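Borrelidin polyketide synthase, type I (Streptomyces parvulus, PDB 6OBT) probably catalyses, through its dehydratase domain, the loss of water from beta-hydroxyacyl intermediates during assembly of the polyketide borrelidin. Local coordinates at residues T126-E130 with P131-T135. Sequence-based numbering, arbitrary orientation.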
# COMPACT_ATOMS: atom_id res chain seq x y z
N THR A 126 0.59 12.62 -4.38
CA THR A 126 1.58 13.20 -3.48
C THR A 126 1.27 14.67 -3.23
O THR A 126 1.05 15.44 -4.18
CB THR A 126 3.00 13.04 -4.06
OG1 THR A 126 3.21 11.67 -4.43
CG2 THR A 126 4.04 13.43 -3.02
N GLU A 127 1.25 15.05 -1.96
CA GLU A 127 1.03 16.46 -1.63
C GLU A 127 2.25 17.28 -2.05
O GLU A 127 3.37 16.76 -2.16
CB GLU A 127 0.74 16.63 -0.14
CG GLU A 127 -0.59 16.03 0.29
CD GLU A 127 -0.61 15.65 1.77
OE1 GLU A 127 -0.06 16.42 2.58
OE2 GLU A 127 -1.17 14.59 2.11
N THR A 128 2.03 18.56 -2.29
CA THR A 128 3.08 19.46 -2.76
C THR A 128 3.33 20.53 -1.71
O THR A 128 2.76 20.52 -0.62
CB THR A 128 2.70 20.10 -4.10
OG1 THR A 128 1.56 20.94 -3.92
CG2 THR A 128 2.39 19.04 -5.14
N GLU A 129 4.21 21.47 -2.05
CA GLU A 129 4.45 22.64 -1.21
C GLU A 129 3.37 23.70 -1.38
O GLU A 129 3.39 24.70 -0.65
CB GLU A 129 5.82 23.24 -1.52
CG GLU A 129 6.98 22.29 -1.28
CD GLU A 129 7.31 22.13 0.20
OE1 GLU A 129 6.72 22.86 1.02
OE2 GLU A 129 8.17 21.28 0.53
N GLU A 130 2.44 23.51 -2.31
CA GLU A 130 1.30 24.40 -2.48
C GLU A 130 0.03 23.60 -2.20
O GLU A 130 -0.25 22.63 -2.92
CB GLU A 130 1.26 24.98 -3.89
CG GLU A 130 0.01 25.80 -4.18
CD GLU A 130 0.25 26.86 -5.24
OE1 GLU A 130 0.79 27.93 -4.90
OE2 GLU A 130 -0.09 26.61 -6.42
N PRO A 131 -0.73 23.93 -1.16
CA PRO A 131 -1.96 23.18 -0.89
C PRO A 131 -2.98 23.36 -2.00
O PRO A 131 -2.94 24.31 -2.78
CB PRO A 131 -2.46 23.78 0.44
CG PRO A 131 -1.78 25.09 0.56
CD PRO A 131 -0.47 24.97 -0.15
N GLY A 132 -3.91 22.41 -2.06
CA GLY A 132 -4.86 22.36 -3.15
C GLY A 132 -4.30 21.88 -4.47
O GLY A 132 -5.05 21.81 -5.45
N THR A 133 -3.01 21.55 -4.53
CA THR A 133 -2.36 21.06 -5.75
C THR A 133 -1.51 19.85 -5.40
O THR A 133 -0.65 19.93 -4.51
CB THR A 133 -1.50 22.15 -6.40
OG1 THR A 133 -2.34 23.20 -6.89
CG2 THR A 133 -0.70 21.56 -7.55
N ARG A 134 -1.74 18.73 -6.09
CA ARG A 134 -1.06 17.48 -5.81
C ARG A 134 -0.61 16.83 -7.11
O ARG A 134 -1.27 16.95 -8.14
CB ARG A 134 -1.96 16.52 -5.02
CG ARG A 134 -2.40 17.06 -3.67
CD ARG A 134 -3.01 15.98 -2.80
NE ARG A 134 -3.73 16.54 -1.66
CZ ARG A 134 -4.15 15.83 -0.62
NH1 ARG A 134 -3.92 14.52 -0.57
NH2 ARG A 134 -4.81 16.43 0.36
N THR A 135 0.54 16.17 -7.07
CA THR A 135 0.95 15.39 -8.23
C THR A 135 0.29 14.02 -8.20
O THR A 135 -0.11 13.52 -7.15
CB THR A 135 2.46 15.22 -8.26
OG1 THR A 135 2.86 14.44 -7.13
CG2 THR A 135 3.14 16.57 -8.21
O HOH W 1 2.35 11.52 -7.06
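Arg134 lays its extended side chain alongside Glu127, running in the same direction, and Glu127 CG covers one face of the guanidinium, 3.7 Å from Arg134 CZ and nearer the edge of the group than its middle. The charges add a long salt bridge, Glu127 OE2 to Arg134 NH1 at 3.8 Å; OE2 stands off the guanidinium plane, so no N-H is aimed at it, and the carboxylate is turned 53° from the guanidinium. Thr126 and Thr135 form an antiparallel hydrogen-bonded pair, with Thr126 N to Thr135 O at 3.0 Å the straighter of its two bonds (166°). On the sheet face carrying these threonines, Thr126 CB rests 3.4 Å from Thr135 OG1, and one water bridges the two hydroxyls, while Thr126 OG1 also hydrogen-bonds Gln55 NE2. With OG1 between its own backbone N and carbonyl carbon (chi1 65°), Thr128 reaches across the loop: OG1 donates to Thr133 O at 2.5 Å, a very short bond tilted from the carbonyl plane, and accepts from Glu130 N at 3.2 Å, closing an ST turn. Thr128 CG2 meets Thr135 CG2 at 4.0 Å. Beyond, a type II turn runs from Glu130 to Thr133, Gly132 taking the positive phi. This solvent-facing hairpin of the double-hotdog dehydratase fold joins strands 119-127 and 134-142, flanked by strand 55-62 and, through Arg134–Leu155 backbone bonds, strand 148-156.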